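Local coordinates for transcription regulator PadR N-terminal domain-containing protein (Streptococcus mutans, PDB 3L7W) that probably acts as a PadR-family transcription factor, binding DNA as a dimer through winged helix-turn-helix domains, at residues D96-V99 with I103-D106; L8-L13 with A36-S41; T58-Q61 with R66-K69. One frame throughout, in Å; residues are numbered along the deposited sequence.

Interaction 1. Residues D96-V99 with I103-D106; sequences DGIV and IRHD
Arg104 bends at chi2 (-62°) and is straight at chi3, which brings its guanidinium back to the carbonyl of Ile98, while Ile103 sets CG2 anti to its own backbone N and points that methyl at the same residue. The setting is the C-terminal end of helix 75-100, the long helix that PadR-like proteins use for dimerisation: the chain leaves the last turn and comes back against it. The first bond of the return is from backbone to backbone, Ile103 N donating to Gly97 O at 3.0 Å. The donor stands above the carbonyl plane rather than on a lone pair, although the N-H itself points almost directly at the oxygen. With no side chain on Gly97, Ile103 CD1 can settle against Gly97 CA at 3.7 Å. Beside this, Ile98 CG1 meets Ile103 CG2 at 3.6 Å, the two side chains crossing at about a right angle.

Across the interface, Ile98 packs on Ile17 of the second subunit, and His105 N is hydrogen-bonded to Thr31 OG1 of that subunit, which thus contacts both the helix end and the chain after it.

The guanidinium then serves the polar end of the helix. Arg104 NH1 donates to Ile98 O at 2.8 Å, nearly straight (176°), in the carbonyl plane and on a lone pair. A second bond from Arg104 NH1 reaches Ile103 O at 2.7 Å, more bent (146°), so one nitrogen grips two carbonyls. At the guanidinium edge, Arg104 NH2 donates to water 1 O at 2.6 Å, and that water lies 2.8 Å from Val99 O.

Interaction 2. Residues L8-L13 with A36-S41; sequences LLIEYL and ASIKES
The apolar contacts all run through Ile10 and the two residues it meets, Ile38 and Ala36. Ile10 and Ile38 reach toward each other tip to tip, Ile10 CD1 to Ile38 CD1, at 3.7 Å. The same Ile10 CD1 also lies 3.8 Å from Ala36 CB, so it is shared by two residues of 36-41. Shape follows from the torsions: Ile38 holds CG1 anti to its backbone N (chi1 180°) and continues extended, sending CD1 straight toward the helix, whereas Ile10 turns at chi2 (-84°) and lays its CD1 toward Ile38 and Ala36. Ile38 CD1 touches more than the tip, for it lies 4.0 Å from both Ile10 CG1 and Ile10 CG2. Leu43, Ile46 and Ile32 also pack on Ile10, so helices 25-32 and 40-52 cover it, and Ile32 touches Ile38 as well.

Hydrogen bonds do not cross between the segments; the polar groups work within and around them. Along the helix, Tyr12 N donates to Leu8 O at 3.1 Å and Leu13 N to Leu9 O at 2.8 Å, the usual pattern of an alpha-helix.

Ionic contact comes in from the flank, where Glu11 OE2 forms a salt bridge with Lys49 NZ of helix 40-52. In 36-41, Lys39 occupies the N-cap position of this helix, so Ala36 and Ile38 belong to the loop just before its first turn. The arrangement is that of the small hydrophobic core of a winged helix-turn-helix domain, with helix 7-20 laid against the link between helix 25-32 and helix 40-52, the latter probably the recognition helix.

Interaction 3. Residues T58-Q61 with R66-K69; sequences TYTQ and RRRK
Gln61 and Arg68 form the hydrogen-bonded pair of this antiparallel ladder. Arg68 N donates to Gln61 O at 2.7 Å with an almost linear N-H (179°), although the donor is tilted from the carbonyl plane; the return bond, Gln61 N to Arg68 O, is 3.0 Å and more bent (141°). Arg68 O takes a second, weaker contact from the CA-H of Thr60, with Thr60 CA and Arg68 O 3.1 Å apart. One step along, Thr60 and Lys69 are the non-hydrogen-bonded pair, their CA atoms 4.5 Å apart.

On the face of Thr60 and Lys69, the lysine chain has CG anti to its backbone N (chi1 179°) and stays extended, so that Lys69 CE reaches Thr58 CG2 at 3.8 Å. Arg67, bent at chi2 and chi3, swings its guanidinium toward Thr60, with OG1 near its plane; NH2 and that oxygen are modelled so close that the bond between them is doubtful in length. Gln61 N lies over one face of this guanidinium. Gln61 and Arg68 send their side chains to the other face of the sheet, where Arg68 NH1 sits 3.7 Å above the plane of the Arg66 guanidinium, over its centre.

Further out, Thr58 OG1 is hydrogen-bonded to Glu51 OE2, Tyr59 OH is hydrogen-bonded to Asp22 OD2, and Arg68 makes a cation-pi contact with Tyr24. The strands belong to hairpin 56-63/66-73, the wing of the winged helix fold, whose basic side chains are consistent with a part in DNA binding. Strand 66-73 lies centrally, between 56-63 and the short strand 23-24, and the hairpin joins helix 40-52 to helix 75-100.

Overall arrangement
Interaction 2 is the core contact, its centre about 7 Å from the centre of the chain, and purely apolar; interaction 3 is a surface contact, its centre about 19 Å from the chain's centre, built of strand backbone bonds and charged side chains. The centre of interaction 1 lies about 27 Å from that of the chain, on the side opposite interaction 3, and the contact mixes apolar packing with arginine-carbonyl bonds. Helix 40-52 leads from interaction 2 into the hairpin of interaction 3, and that hairpin leads on to the helix that ends in interaction 1. None of the three touch, but interactions 1 and 2 both meet the second subunit, Leu13 touching Ile98 of that subunit.

Interaction 1. Residues D96-V99 with I103-D106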
loop_
_atom_site.group_PDB
_atom_site.type_symbol
_atom_site.label_atom_id
_atom_site.label_comp_id
_atom_site.label_asym_id
_atom_site.label_seq_id
_atom_site.Cartn_x
_atom_site.Cartn_y
_atom_site.Cartn_z
ATOM N N ASP A 96 -6.272 -8.565 -0.840
ATOM C CA ASP A 96 -6.710 -9.516 -1.851
ATOM C C ASP A 96 -7.894 -10.323 -1.345
ATOM O O ASP A 96 -8.805 -10.644 -2.100
ATOM C CB ASP A 96 -5.561 -10.443 -2.235
ATOM C CG ASP A 96 -4.506 -9.742 -3.055
ATOM O OD1 ASP A 96 -4.749 -8.606 -3.518
ATOM O OD2 ASP A 96 -3.435 -10.332 -3.250
ATOM N N GLY A 97 -7.872 -10.645 -0.056
ATOM C CA GLY A 97 -8.957 -11.376 0.564
ATOM C C GLY A 97 -10.242 -10.566 0.526
ATOM O O GLY A 97 -11.318 -11.093 0.234
ATOM N N ILE A 98 -10.131 -9.279 0.833
ATOM C CA ILE A 98 -11.288 -8.409 0.799
ATOM C C ILE A 98 -11.732 -8.273 -0.651
ATOM O O ILE A 98 -12.887 -8.495 -0.984
ATOM C CB ILE A 98 -10.955 -7.031 1.352
ATOM C CG1 ILE A 98 -10.768 -7.105 2.868
ATOM C CG2 ILE A 98 -12.066 -6.048 1.020
ATOM C CD1 ILE A 98 -10.565 -5.751 3.522
ATOM N N VAL A 99 -10.782 -7.940 -1.514
ATOM C CA VAL A 99 -11.053 -7.759 -2.916
ATOM C C VAL A 99 -11.697 -8.968 -3.570
ATOM O O VAL A 99 -12.610 -8.816 -4.391
ATOM C CB VAL A 99 -9.807 -7.343 -3.666
ATOM C CG1 VAL A 99 -10.016 -7.507 -5.180
ATOM C CG2 VAL A 99 -9.480 -5.897 -3.309
ATOM N N ILE A 103 -12.817 -12.085 2.599
ATOM C CA ILE A 103 -12.711 -11.340 3.837
ATOM C C ILE A 103 -13.791 -10.262 3.963
ATOM O O ILE A 103 -13.868 -9.350 3.150
ATOM C CB ILE A 103 -11.307 -10.737 3.986
ATOM C CG1 ILE A 103 -10.269 -11.865 4.015
ATOM C CG2 ILE A 103 -11.258 -9.847 5.209
ATOM C CD1 ILE A 103 -8.839 -11.412 4.241
ATOM N N ARG A 104 -14.606 -10.385 5.006
ATOM C CA ARG A 104 -15.701 -9.461 5.288
ATOM C C ARG A 104 -15.805 -9.353 6.791
ATOM O O ARG A 104 -15.538 -10.323 7.501
ATOM C CB ARG A 104 -17.025 -10.020 4.752
ATOM C CG ARG A 104 -17.135 -10.004 3.246
ATOM C CD ARG A 104 -17.067 -8.579 2.718
ATOM N NE ARG A 104 -17.222 -8.549 1.264
ATOM C CZ ARG A 104 -16.212 -8.555 0.405
ATOM N NH1 ARG A 104 -14.964 -8.585 0.854
ATOM N NH2 ARG A 104 -16.447 -8.534 -0.900
ATOM N N HIS A 105 -16.208 -8.191 7.288
ATOM C CA HIS A 105 -16.392 -8.044 8.724
ATOM C C HIS A 105 -17.408 -9.076 9.243
ATOM O O HIS A 105 -18.176 -9.654 8.465
ATOM C CB HIS A 105 -16.856 -6.632 9.047
ATOM C CG HIS A 105 -18.297 -6.400 8.732
ATOM N ND1 HIS A 105 -18.745 -6.136 7.457
ATOM C CD2 HIS A 105 -19.393 -6.412 9.525
ATOM C CE1 HIS A 105 -20.057 -5.990 7.479
ATOM N NE2 HIS A 105 -20.475 -6.152 8.723
ATOM N N ASP A 106 -17.416 -9.240 10.552
ATOM C CA ASP A 106 -18.384 -10.042 11.278
ATOM C C ASP A 106 -17.895 -11.461 11.436
ATOM O O ASP A 106 -17.456 -11.841 12.505
ATOM C CB ASP A 106 -19.752 -10.012 10.600
HETATM O O HOH W 1 -15.086 -8.415 -3.094
#

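Interaction 2. Residues L8-L13 with A36-S41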
loop_
_atom_site.group_PDB
_atom_site.type_symbol
_atom_site.label_atom_id
_atom_site.label_comp_id
_atom_site.label_asym_id
_atom_site.label_seq_id
_atom_site.Cartn_x
_atom_site.Cartn_y
_atom_site.Cartn_z
ATOM N N LEU A 8 6.002 4.037 5.646
ATOM C CA LEU A 8 6.254 2.743 6.283
ATOM C C LEU A 8 6.659 1.707 5.255
ATOM O O LEU A 8 7.548 0.894 5.498
ATOM C CB LEU A 8 5.036 2.256 7.064
ATOM C CG LEU A 8 4.725 3.109 8.298
ATOM C CD1 LEU A 8 3.480 2.617 9.018
ATOM C CD2 LEU A 8 5.921 3.103 9.234
ATOM N N LEU A 9 6.012 1.748 4.098
ATOM C CA LEU A 9 6.319 0.801 3.032
ATOM C C LEU A 9 7.696 1.123 2.450
ATOM O O LEU A 9 8.438 0.227 2.071
ATOM C CB LEU A 9 5.250 0.860 1.945
ATOM C CG LEU A 9 4.612 -0.459 1.546
ATOM C CD1 LEU A 9 3.687 -0.267 0.332
ATOM C CD2 LEU A 9 5.670 -1.503 1.267
ATOM N N ILE A 10 8.028 2.413 2.381
ATOM C CA ILE A 10 9.351 2.845 1.927
ATOM C C ILE A 10 10.430 2.235 2.813
ATOM O O ILE A 10 11.480 1.806 2.332
ATOM C CB ILE A 10 9.490 4.371 1.994
ATOM C CG1 ILE A 10 8.454 5.048 1.081
ATOM C CG2 ILE A 10 10.921 4.812 1.634
ATOM C CD1 ILE A 10 8.883 5.146 -0.341
ATOM N N GLU A 11 10.167 2.214 4.117
ATOM C CA GLU A 11 11.106 1.649 5.079
ATOM C C GLU A 11 11.298 0.187 4.752
ATOM O O GLU A 11 12.420 -0.287 4.624
ATOM C CB GLU A 11 10.595 1.818 6.511
ATOM C CG GLU A 11 10.705 3.250 7.013
ATOM C CD GLU A 11 10.076 3.460 8.373
ATOM O OE1 GLU A 11 9.686 2.471 9.013
ATOM O OE2 GLU A 11 9.969 4.618 8.804
ATOM N N TYR A 12 10.185 -0.520 4.606
ATOM C CA TYR A 12 10.213 -1.901 4.159
ATOM C C TYR A 12 11.116 -2.020 2.941
ATOM O O TYR A 12 12.051 -2.810 2.925
ATOM C CB TYR A 12 8.791 -2.378 3.848
ATOM C CG TYR A 12 8.687 -3.786 3.332
ATOM C CD1 TYR A 12 9.432 -4.808 3.889
ATOM C CD2 TYR A 12 7.818 -4.097 2.294
ATOM C CE1 TYR A 12 9.332 -6.091 3.420
ATOM C CE2 TYR A 12 7.708 -5.373 1.815
ATOM C CZ TYR A 12 8.466 -6.369 2.383
ATOM O OH TYR A 12 8.356 -7.647 1.918
ATOM N N LEU A 13 10.865 -1.209 1.925
ATOM C CA LEU A 13 11.656 -1.299 0.699
ATOM C C LEU A 13 13.133 -1.050 0.972
ATOM O O LEU A 13 13.988 -1.769 0.486
ATOM C CB LEU A 13 11.134 -0.320 -0.357
ATOM C CG LEU A 13 9.744 -0.721 -0.896
ATOM C CD1 LEU A 13 9.164 0.395 -1.721
ATOM C CD2 LEU A 13 9.830 -1.985 -1.721
ATOM N N ALA A 36 7.752 4.239 -6.257
ATOM C CA ALA A 36 7.313 5.352 -5.424
ATOM C C ALA A 36 7.684 6.701 -6.005
ATOM O O ALA A 36 8.715 6.853 -6.656
ATOM C CB ALA A 36 7.867 5.213 -4.001
ATOM N N SER A 37 6.816 7.675 -5.778
ATOM C CA SER A 37 7.153 9.058 -6.051
ATOM C C SER A 37 7.514 9.677 -4.724
ATOM O O SER A 37 6.646 10.068 -3.935
ATOM C CB SER A 37 5.988 9.798 -6.692
ATOM O OG SER A 37 5.968 9.550 -8.085
ATOM N N ILE A 38 8.810 9.728 -4.470
ATOM C CA ILE A 38 9.304 10.211 -3.205
ATOM C C ILE A 38 10.517 11.086 -3.488
ATOM O O ILE A 38 11.337 10.767 -4.355
ATOM C CB ILE A 38 9.649 9.038 -2.268
ATOM C CG1 ILE A 38 10.184 9.551 -0.931
ATOM C CG2 ILE A 38 10.643 8.099 -2.934
ATOM C CD1 ILE A 38 10.338 8.475 0.131
ATOM N N LYS A 39 10.605 12.219 -2.803
ATOM C CA LYS A 39 11.750 13.096 -2.999
ATOM C C LYS A 39 12.906 12.634 -2.121
ATOM O O LYS A 39 12.696 12.002 -1.080
ATOM C CB LYS A 39 11.378 14.541 -2.691
ATOM C CG LYS A 39 10.422 15.151 -3.705
ATOM C CD LYS A 39 10.034 16.579 -3.335
ATOM C CE LYS A 39 9.062 16.601 -2.165
ATOM N NZ LYS A 39 8.440 17.948 -1.980
ATOM N N GLU A 40 14.125 12.940 -2.544
ATOM C CA GLU A 40 15.298 12.646 -1.732
ATOM C C GLU A 40 15.078 13.258 -0.359
ATOM O O GLU A 40 15.428 12.671 0.664
ATOM C CB GLU A 40 16.538 13.259 -2.363
ATOM C CG GLU A 40 16.465 13.392 -3.868
ATOM C CD GLU A 40 17.060 12.203 -4.577
ATOM O OE1 GLU A 40 17.334 12.314 -5.793
ATOM O OE2 GLU A 40 17.262 11.162 -3.915
ATOM N N SER A 41 14.483 14.446 -0.340
ATOM C CA SER A 41 14.256 15.152 0.920
ATOM C C SER A 41 13.281 14.413 1.830
ATOM O O SER A 41 13.175 14.726 3.014
ATOM C CB SER A 41 13.801 16.607 0.686
ATOM O OG SER A 41 12.804 16.686 -0.319
#

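Interaction 3. Residues T58-Q61 with R66-K69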
loop_
_atom_site.group_PDB
_atom_site.type_symbol
_atom_site.label_atom_id
_atom_site.label_comp_id
_atom_site.label_asym_id
_atom_site.label_seq_id
_atom_site.Cartn_x
_atom_site.Cartn_y
_atom_site.Cartn_z
ATOM N N THR A 58 25.822 2.532 9.000
ATOM C CA THR A 58 26.391 3.156 7.820
ATOM C C THR A 58 27.907 3.226 7.902
ATOM O O THR A 58 28.494 3.285 8.982
ATOM C CB THR A 58 25.927 4.601 7.707
ATOM O OG1 THR A 58 26.313 5.283 8.904
ATOM C CG2 THR A 58 24.404 4.687 7.515
ATOM N N TYR A 59 28.534 3.259 6.740
ATOM C CA TYR A 59 29.958 3.450 6.664
ATOM C C TYR A 59 30.200 4.132 5.354
ATOM O O TYR A 59 29.317 4.161 4.489
ATOM C CB TYR A 59 30.696 2.116 6.722
ATOM C CG TYR A 59 30.285 1.134 5.656
ATOM C CD1 TYR A 59 29.216 0.267 5.861
ATOM C CD2 TYR A 59 30.968 1.062 4.450
ATOM C CE1 TYR A 59 28.848 -0.661 4.895
ATOM C CE2 TYR A 59 30.589 0.151 3.464
ATOM C CZ TYR A 59 29.528 -0.711 3.701
ATOM O OH TYR A 59 29.148 -1.619 2.743
ATOM N N THR A 60 31.383 4.703 5.199
ATOM C CA THR A 60 31.719 5.288 3.916
ATOM C C THR A 60 32.607 4.336 3.153
ATOM O O THR A 60 33.240 3.463 3.733
ATOM C CB THR A 60 32.378 6.650 4.081
ATOM O OG1 THR A 60 33.550 6.526 4.901
ATOM C CG2 THR A 60 31.410 7.579 4.749
ATOM N N GLN A 61 32.631 4.483 1.842
ATOM C CA GLN A 61 33.430 3.612 1.007
ATOM C C GLN A 61 33.546 4.291 -0.342
ATOM O O GLN A 61 32.585 4.880 -0.839
ATOM C CB GLN A 61 32.747 2.259 0.875
ATOM C CG GLN A 61 33.523 1.211 0.113
ATOM C CD GLN A 61 32.781 -0.110 0.087
ATOM O OE1 GLN A 61 32.700 -0.808 1.099
ATOM N NE2 GLN A 61 32.212 -0.447 -1.064
ATOM N N ARG A 66 34.450 8.381 -5.620
ATOM C CA ARG A 66 33.885 9.284 -4.621
ATOM C C ARG A 66 33.448 8.480 -3.401
ATOM O O ARG A 66 32.907 7.386 -3.545
ATOM C CB ARG A 66 32.705 10.080 -5.181
ATOM C CG ARG A 66 31.352 9.487 -4.851
ATOM C CD ARG A 66 30.389 10.547 -4.328
ATOM N NE ARG A 66 29.354 10.899 -5.294
ATOM C CZ ARG A 66 28.191 11.456 -4.968
ATOM N NH1 ARG A 66 27.913 11.725 -3.698
ATOM N NH2 ARG A 66 27.299 11.741 -5.909
ATOM N N ARG A 67 33.707 9.005 -2.203
ATOM C CA ARG A 67 33.289 8.311 -0.989
ATOM C C ARG A 67 31.775 8.367 -0.928
ATOM O O ARG A 67 31.199 9.446 -0.958
ATOM C CB ARG A 67 33.836 8.972 0.280
ATOM C CG ARG A 67 35.285 9.415 0.254
ATOM C CD ARG A 67 36.229 8.421 0.911
ATOM N NE ARG A 67 35.719 7.816 2.142
ATOM C CZ ARG A 67 36.164 6.647 2.596
ATOM N NH1 ARG A 67 37.097 6.013 1.914
ATOM N NH2 ARG A 67 35.688 6.099 3.703
ATOM N N ARG A 68 31.140 7.208 -0.818
ATOM C CA ARG A 68 29.691 7.129 -0.674
ATOM C C ARG A 68 29.348 6.699 0.736
ATOM O O ARG A 68 30.104 5.966 1.371
ATOM C CB ARG A 68 29.131 6.061 -1.607
ATOM C CG ARG A 68 29.387 6.307 -3.059
ATOM C CD ARG A 68 28.597 7.485 -3.506
ATOM N NE ARG A 68 28.218 7.362 -4.900
ATOM C CZ ARG A 68 27.063 7.798 -5.373
ATOM N NH1 ARG A 68 26.190 8.362 -4.547
ATOM N NH2 ARG A 68 26.781 7.661 -6.657
ATOM N N LYS A 69 28.187 7.122 1.212
ATOM C CA LYS A 69 27.662 6.608 2.462
ATOM C C LYS A 69 26.880 5.337 2.168
ATOM O O LYS A 69 25.846 5.362 1.484
ATOM C CB LYS A 69 26.778 7.652 3.127
ATOM C CG LYS A 69 26.136 7.239 4.437
ATOM C CD LYS A 69 25.200 8.368 4.862
ATOM C CE LYS A 69 24.700 8.223 6.271
ATOM N NZ LYS A 69 24.167 9.524 6.770
#